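Long-range contact in Succinylglutamatedesuccinylase/aspartoacylase (Rhodobacter sphaeroides 2.4.1, PDB 3CDX), which binds a calcium ion in this crystal and is probably a zinc-dependent hydrolase of linear amide bonds, as in the succinylglutamate desuccinylase/aspartoacylase family: residues S9-D20 against A24-S36. Numbering follows the deposited sequence.
Sequences SRIACDIDFDRD and AGYARAPLSRNNS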
ATOM      1  N   SER A   9      24.736   3.090 -21.034  1.00 32.86           N
ATOM      2  CA  SER A   9      23.774   3.696 -20.004  1.00 33.22           C
ATOM      3  C   SER A   9      22.725   4.699 -20.507  1.00 32.86           C
ATOM      4  O   SER A   9      23.026   5.637 -21.241  1.00 33.26           O
ATOM      5  CB  SER A   9      24.514   4.317 -18.793  1.00 32.92           C
ATOM      6  OG  SER A   9      23.593   4.584 -17.732  1.00 30.19           O
ATOM      7  N   ARG A  10      21.498   4.517 -20.038  1.00 32.83           N
ATOM      8  CA  ARG A  10      20.424   5.494 -20.244  1.00 33.25           C
ATOM      9  C   ARG A  10      20.597   6.712 -19.306  1.00 32.22           C
ATOM     10  O   ARG A  10      19.984   7.769 -19.527  1.00 32.41           O
ATOM     11  CB  ARG A  10      19.070   4.845 -19.978  1.00 32.42           C
ATOM     12  CG  ARG A  10      18.765   3.559 -20.793  1.00 35.29           C
ATOM     13  CD  ARG A  10      17.396   2.967 -20.387  1.00 36.82           C
ATOM     14  NE  ARG A  10      16.346   3.993 -20.597  1.00 45.48           N
ATOM     15  CZ  ARG A  10      15.266   4.167 -19.827  1.00 45.72           C
ATOM     16  NH1 ARG A  10      15.030   3.361 -18.781  1.00 45.53           N
ATOM     17  NH2 ARG A  10      14.422   5.151 -20.108  1.00 42.44           N
ATOM     18  N   ILE A  11      21.399   6.558 -18.252  1.00 30.08           N
ATOM     19  CA  ILE A  11      21.702   7.663 -17.344  1.00 29.74           C
ATOM     20  C   ILE A  11      22.653   8.626 -18.049  1.00 29.73           C
ATOM     21  O   ILE A  11      23.732   8.236 -18.446  1.00 29.58           O
ATOM     22  CB  ILE A  11      22.315   7.178 -15.993  1.00 28.88           C
ATOM     23  CG1 ILE A  11      21.427   6.095 -15.382  1.00 30.62           C
ATOM     24  CG2 ILE A  11      22.554   8.382 -15.040  1.00 26.74           C
ATOM     25  CD1 ILE A  11      21.604   5.866 -13.884  1.00 30.42           C
ATOM     26  N   ALA A  12      22.241   9.876 -18.214  1.00 30.62           N
ATOM     27  CA  ALA A  12      22.998  10.824 -19.011  1.00 31.11           C
ATOM     28  C   ALA A  12      23.846  11.695 -18.099  1.00 31.91           C
ATOM     29  O   ALA A  12      23.378  12.123 -17.047  1.00 32.07           O
ATOM     30  CB  ALA A  12      22.037  11.705 -19.838  1.00 31.08           C
ATOM     31  N   CYS A  13      25.077  11.970 -18.507  1.00 32.21           N
ATOM     32  CA  CYS A  13      25.923  12.908 -17.787  1.00 32.94           C
ATOM     33  C   CYS A  13      26.735  13.670 -18.810  1.00 33.31           C
ATOM     34  O   CYS A  13      27.296  13.077 -19.732  1.00 32.55           O
ATOM     35  CB  CYS A  13      26.846  12.180 -16.803  1.00 32.74           C
ATOM     36  SG  CYS A  13      27.743  13.223 -15.663  1.00 33.59           S
ATOM     37  N   ASP A  14      26.786  14.989 -18.646  1.00 34.02           N
ATOM     38  CA  ASP A  14      27.546  15.857 -19.567  1.00 35.07           C
ATOM     39  C   ASP A  14      28.936  16.238 -19.038  1.00 34.81           C
ATOM     40  O   ASP A  14      29.682  16.923 -19.715  1.00 35.81           O
ATOM     41  CB  ASP A  14      26.735  17.125 -19.889  1.00 35.32           C
ATOM     42  CG  ASP A  14      25.403  16.811 -20.555  1.00 38.97           C
ATOM     43  OD1 ASP A  14      25.325  15.875 -21.410  1.00 43.42           O
ATOM     44  OD2 ASP A  14      24.423  17.492 -20.215  1.00 43.54           O
ATOM     45  N   ILE A  15      29.296  15.789 -17.846  1.00 34.13           N
ATOM     46  CA  ILE A  15      30.598  16.156 -17.291  1.00 34.53           C
ATOM     47  C   ILE A  15      31.759  15.568 -18.118  1.00 34.39           C
ATOM     48  O   ILE A  15      31.742  14.402 -18.490  1.00 35.42           O
ATOM     49  CB  ILE A  15      30.688  15.758 -15.787  1.00 34.04           C
ATOM     50  CG1 ILE A  15      29.634  16.566 -15.012  1.00 34.11           C
ATOM     51  CG2 ILE A  15      32.115  15.940 -15.278  1.00 34.92           C
ATOM     52  CD1 ILE A  15      29.621  16.440 -13.524  1.00 34.44           C
ATOM     53  N   ASP A  16      32.745  16.387 -18.439  1.00 34.13           N
ATOM     54  CA  ASP A  16      33.935  15.907 -19.131  1.00 34.61           C
ATOM     55  C   ASP A  16      34.956  15.610 -18.070  1.00 34.12           C
ATOM     56  O   ASP A  16      35.635  16.512 -17.576  1.00 34.30           O
ATOM     57  CB  ASP A  16      34.464  16.985 -20.111  1.00 34.69           C
ATOM     58  CG  ASP A  16      35.728  16.552 -20.875  1.00 36.68           C
ATOM     59  OD1 ASP A  16      36.335  15.493 -20.593  1.00 37.98           O
ATOM     60  OD2 ASP A  16      36.124  17.299 -21.791  1.00 38.82           O
ATOM     61  N   PHE A  17      35.063  14.333 -17.724  1.00 35.29           N
ATOM     62  CA  PHE A  17      35.927  13.870 -16.636  1.00 36.48           C
ATOM     63  C   PHE A  17      37.442  14.017 -16.902  1.00 38.22           C
ATOM     64  O   PHE A  17      38.245  13.902 -15.977  1.00 38.08           O
ATOM     65  CB  PHE A  17      35.559  12.432 -16.254  1.00 36.10           C
ATOM     66  CG  PHE A  17      34.189  12.302 -15.596  1.00 34.80           C
ATOM     67  CD1 PHE A  17      34.045  12.430 -14.203  1.00 33.75           C
ATOM     68  CD2 PHE A  17      33.060  12.040 -16.363  1.00 33.42           C
ATOM     69  CE1 PHE A  17      32.775  12.298 -13.583  1.00 35.76           C
ATOM     70  CE2 PHE A  17      31.808  11.896 -15.770  1.00 34.39           C
ATOM     71  CZ  PHE A  17      31.660  12.033 -14.369  1.00 35.01           C
ATOM     72  N   ASP A  18      37.814  14.306 -18.153  1.00 40.20           N
ATOM     73  CA  ASP A  18      39.211  14.543 -18.546  1.00 41.99           C
ATOM     74  C   ASP A  18      39.591  16.030 -18.532  1.00 42.69           C
ATOM     75  O   ASP A  18      40.748  16.376 -18.759  1.00 43.32           O
ATOM     76  CB  ASP A  18      39.472  13.978 -19.943  1.00 42.58           C
ATOM     77  CG  ASP A  18      39.332  12.465 -20.003  1.00 45.68           C
ATOM     78  OD1 ASP A  18      39.794  11.780 -19.062  1.00 47.36           O
ATOM     79  OD2 ASP A  18      38.770  11.955 -21.017  1.00 49.76           O
ATOM     80  N   ARG A  19      38.621  16.905 -18.270  1.00 42.38           N
ATOM     81  CA  ARG A  19      38.852  18.335 -18.304  1.00 41.90           C
ATOM     82  C   ARG A  19      39.346  18.853 -16.959  1.00 41.53           C
ATOM     83  O   ARG A  19      38.745  18.568 -15.921  1.00 40.82           O
ATOM     84  CB  ARG A  19      37.569  19.043 -18.694  1.00 42.13           C
ATOM     85  CG  ARG A  19      37.699  20.543 -18.887  1.00 44.62           C
ATOM     86  CD  ARG A  19      36.519  21.042 -19.703  1.00 48.77           C
ATOM     87  NE  ARG A  19      35.490  21.683 -18.892  1.00 51.74           N
ATOM     88  CZ  ARG A  19      34.199  21.745 -19.220  1.00 53.35           C
ATOM     89  NH1 ARG A  19      33.348  22.375 -18.406  1.00 51.68           N
ATOM     90  NH2 ARG A  19      33.751  21.173 -20.350  1.00 53.45           N
ATOM     91  N   ASP A  20      40.441  19.616 -16.975  1.00 40.74           N
ATOM     92  CA  ASP A  20      40.963  20.221 -15.750  1.00 40.39           C
ATOM     93  C   ASP A  20      40.025  21.289 -15.191  1.00 39.02           C
ATOM     94  O   ASP A  20      39.359  21.990 -15.936  1.00 38.21           O
ATOM     95  CB  ASP A  20      42.331  20.863 -15.984  1.00 41.80           C
ATOM     96  CG  ASP A  20      43.477  19.868 -15.953  1.00 44.20           C
ATOM     97  OD1 ASP A  20      43.277  18.667 -15.647  1.00 47.56           O
ATOM     98  OD2 ASP A  20      44.601  20.312 -16.246  1.00 47.23           O
ATOM     99  N   ALA A  24      30.653  20.672 -11.219  1.00 29.96           N
ATOM    100  CA  ALA A  24      29.651  20.249 -10.246  1.00 29.53           C
ATOM    101  C   ALA A  24      28.341  20.201 -10.996  1.00 29.06           C
ATOM    102  O   ALA A  24      27.868  21.235 -11.450  1.00 28.42           O
ATOM    103  CB  ALA A  24      29.557  21.252  -9.102  1.00 29.14           C
ATOM    104  N   GLY A  25      27.757  19.010 -11.121  1.00 29.29           N
ATOM    105  CA  GLY A  25      26.499  18.845 -11.849  1.00 28.93           C
ATOM    106  C   GLY A  25      25.736  17.606 -11.427  1.00 28.42           C
ATOM    107  O   GLY A  25      25.829  17.169 -10.286  1.00 29.22           O
ATOM    108  N   TYR A  26      24.969  17.040 -12.349  1.00 28.10           N
ATOM    109  CA  TYR A  26      24.093  15.907 -12.029  1.00 27.18           C
ATOM    110  C   TYR A  26      24.161  14.937 -13.155  1.00 27.04           C
ATOM    111  O   TYR A  26      24.215  15.343 -14.318  1.00 27.55           O
ATOM    112  CB  TYR A  26      22.645  16.376 -11.915  1.00 26.37           C
ATOM    113  CG  TYR A  26      22.495  17.448 -10.886  1.00 27.27           C
ATOM    114  CD1 TYR A  26      22.424  17.119  -9.536  1.00 25.86           C
ATOM    115  CD2 TYR A  26      22.447  18.803 -11.247  1.00 26.11           C
ATOM    116  CE1 TYR A  26      22.306  18.081  -8.583  1.00 23.58           C
ATOM    117  CE2 TYR A  26      22.352  19.790 -10.262  1.00 26.51           C
ATOM    118  CZ  TYR A  26      22.273  19.391  -8.934  1.00 23.76           C
ATOM    119  OH  TYR A  26      22.160  20.292  -7.933  1.00 24.71           O
ATOM    120  N   ALA A  27      24.150  13.650 -12.841  1.00 26.54           N
ATOM    121  CA  ALA A  27      23.764  12.680 -13.865  1.00 26.44           C
ATOM    122  C   ALA A  27      22.249  12.582 -13.848  1.00 26.03           C
ATOM    123  O   ALA A  27      21.657  12.522 -12.793  1.00 27.00           O
ATOM    124  CB  ALA A  27      24.412  11.316 -13.627  1.00 25.47           C
ATOM    125  N   ARG A  28      21.627  12.533 -15.013  1.00 26.67           N
ATOM    126  CA  ARG A  28      20.172  12.530 -15.111  1.00 27.62           C
ATOM    127  C   ARG A  28      19.683  11.119 -15.359  1.00 27.64           C
ATOM    128  O   ARG A  28      19.858  10.569 -16.469  1.00 28.10           O
ATOM    129  CB  ARG A  28      19.719  13.463 -16.246  1.00 27.29           C
ATOM    130  CG  ARG A  28      20.199  14.884 -16.070  1.00 29.57           C
ATOM    131  CD  ARG A  28      19.857  15.812 -17.255  1.00 30.56           C
ATOM    132  NE  ARG A  28      20.483  15.474 -18.555  1.00 36.12           N
ATOM    133  CZ  ARG A  28      21.741  15.766 -18.906  1.00 36.61           C
ATOM    134  NH1 ARG A  28      22.561  16.372 -18.059  1.00 38.98           N
ATOM    135  NH2 ARG A  28      22.193  15.427 -20.108  1.00 36.51           N
ATOM    136  N   ALA A  29      19.110  10.513 -14.327  1.00 26.86           N
ATOM    137  CA  ALA A  29      18.659   9.137 -14.423  1.00 27.77           C
ATOM    138  C   ALA A  29      17.186   9.122 -14.774  1.00 28.12           C
ATOM    139  O   ALA A  29      16.363   9.703 -14.012  1.00 27.01           O
ATOM    140  CB  ALA A  29      18.888   8.398 -13.114  1.00 27.42           C
ATOM    141  N   PRO A  30      16.831   8.437 -15.892  1.00 29.36           N
ATOM    142  CA  PRO A  30      15.401   8.374 -16.291  1.00 29.98           C
ATOM    143  C   PRO A  30      14.588   7.647 -15.235  1.00 31.03           C
ATOM    144  O   PRO A  30      15.036   6.616 -14.718  1.00 30.06           O
ATOM    145  CB  PRO A  30      15.401   7.557 -17.601  1.00 29.75           C
ATOM    146  CG  PRO A  30      16.817   7.391 -18.011  1.00 30.35           C
ATOM    147  CD  PRO A  30      17.694   7.624 -16.778  1.00 29.53           C
ATOM    148  N   LEU A  31      13.405   8.184 -14.913  1.00 32.76           N
ATOM    149  CA  LEU A  31      12.526   7.554 -13.917  1.00 34.90           C
ATOM    150  C   LEU A  31      11.036   7.801 -14.261  1.00 36.34           C
ATOM    151  O   LEU A  31      10.462   8.870 -13.925  1.00 38.36           O
ATOM    152  CB  LEU A  31      12.875   8.024 -12.506  1.00 35.39           C
ATOM    153  CG  LEU A  31      12.487   7.174 -11.269  1.00 37.92           C
ATOM    154  CD1 LEU A  31      13.288   7.621 -10.074  1.00 38.72           C
ATOM    155  CD2 LEU A  31      11.021   7.278 -10.921  1.00 37.51           C
ATOM    156  N   SER A  32      10.453   6.809 -14.941  1.00 35.13           N
ATOM    157  CA  SER A  32       9.085   6.803 -15.429  1.00 35.73           C
ATOM    158  C   SER A  32       8.061   6.712 -14.284  1.00 35.30           C
ATOM    159  O   SER A  32       8.059   5.735 -13.531  1.00 36.36           O
ATOM    160  CB  SER A  32       8.926   5.622 -16.397  1.00 35.92           C
ATOM    161  OG  SER A  32       7.688   5.660 -17.095  1.00 39.20           O
ATOM    162  N   ARG A  33       7.231   7.751 -14.135  1.00 33.23           N
ATOM    163  CA  ARG A  33       6.144   7.795 -13.153  1.00 31.30           C
ATOM    164  C   ARG A  33       4.787   7.852 -13.900  1.00 29.07           C
ATOM    165  O   ARG A  33       4.729   8.238 -15.064  1.00 27.33           O
ATOM    166  CB  ARG A  33       6.308   9.018 -12.209  1.00 31.18           C
ATOM    167  CG  ARG A  33       7.393   8.871 -11.070  1.00 33.39           C
ATOM    168  CD  ARG A  33       7.760  10.187 -10.261  1.00 33.02           C
ATOM    169  NE  ARG A  33       6.882  11.378 -10.421  1.00 38.26           N
ATOM    170  CZ  ARG A  33       7.303  12.554 -10.913  1.00 41.51           C
ATOM    171  NH1 ARG A  33       8.570  12.705 -11.283  1.00 43.98           N
ATOM    172  NH2 ARG A  33       6.477  13.598 -11.059  1.00 45.23           N
ATOM    173  N   ASN A  34       3.702   7.497 -13.222  1.00 27.29           N
ATOM    174  CA  ASN A  34       2.382   7.617 -13.832  1.00 26.89           C
ATOM    175  C   ASN A  34       1.996   9.018 -14.332  1.00 27.10           C
ATOM    176  O   ASN A  34       1.380   9.136 -15.374  1.00 28.00           O
ATOM    177  CB  ASN A  34       1.300   7.058 -12.911  1.00 26.68           C
ATOM    178  CG  ASN A  34       1.228   5.557 -12.968  1.00 24.89           C
ATOM    179  OD1 ASN A  34       1.485   4.927 -14.015  1.00 24.38           O
ATOM    180  ND2 ASN A  34       0.885   4.963 -11.842  1.00 20.42           N
ATOM    181  N   ASN A  35       2.352  10.071 -13.602  1.00 27.37           N
ATOM    182  CA  ASN A  35       2.151  11.438 -14.115  1.00 28.11           C
ATOM    183  C   ASN A  35       3.414  12.174 -14.597  1.00 27.09           C
ATOM    184  O   ASN A  35       3.421  13.398 -14.819  1.00 28.02           O
ATOM    185  CB  ASN A  35       1.349  12.279 -13.124  1.00 29.04           C
ATOM    186  CG  ASN A  35       2.109  12.579 -11.892  1.00 33.11           C
ATOM    187  OD1 ASN A  35       3.188  12.023 -11.644  1.00 36.25           O
ATOM    188  ND2 ASN A  35       1.581  13.512 -11.104  1.00 39.92           N
ATOM    189  N   SER A  36       4.471  11.408 -14.814  1.00 26.55           N
ATOM    190  CA  SER A  36       5.692  11.927 -15.407  1.00 25.15           C
ATOM    191  C   SER A  36       6.422  10.784 -16.120  1.00 25.30           C
ATOM    192  O   SER A  36       7.391  10.194 -15.573  1.00 24.72           O
ATOM    193  CB  SER A  36       6.588  12.569 -14.335  1.00 25.09           C
ATOM    194  OG  SER A  36       7.723  13.163 -14.966  1.00 26.15           O
TER
HETATM  195  O   HOH W   1      25.178  16.396 -16.466  1.00 37.39           O
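Ala12 and Arg28 form a single antiparallel bridge, a hydrogen-bonded pair, between the N-terminal segment 9-20 and strand 21-30, with the touching parts running 174° apart. Ala12 N donates to Arg28 O at 3.0 Å, and Arg28 N donates to Ala12 O at 2.7 Å. Toward Ile15 the segments move apart, and near Asp14 a water links them: it accepts from Asp14 N and donates to Tyr26 O at 2.6 Å.

Arg28 forms a salt bridge with Asp14. Its chain bends at chi3 (-64°), which turns the guanidinium back toward segment 9-20. The carboxylate meets the guanidinium at its edge, with the two planes 39° apart. OD2 of Asp14 takes weak, bent bonds from both NH1 and NH2 of Arg28, the latter at 3.0 Å. The same NH2 also reaches Asp14 OD1 by a longer, straighter weak bond of 3.4 Å. Ala12 O lies over one guanidinium face.

Ile11 packs against Ala27 and Ala29, on the buried side of the strand. Its CG2 meets Ala27 CB at 3.7 Å, while CD1 reaches Ala29 CB at 3.8 Å. Cys13 CB also touches Ala27 CB. Phe133 of helix 126-138 touches Ile11, and Ile45 of strand 40-50 touches Cys13. Arg10 lays its guanidinium across Pro30, with NH2 3.6 Å from Pro30 CB.

A methionine in place of Arg28 would probably leave the Asp14 carboxylate without its charged mate. Strand 21-30 pairs through its other edge with strand 40-50, so the N-terminal segment briefly extends this sheet. Two backbone bonds fix the register, apolar groups fill the inner side, and the salt bridge, whose hydrogen bonds are weak, adds a charged link on the outer side, far from the calcium site.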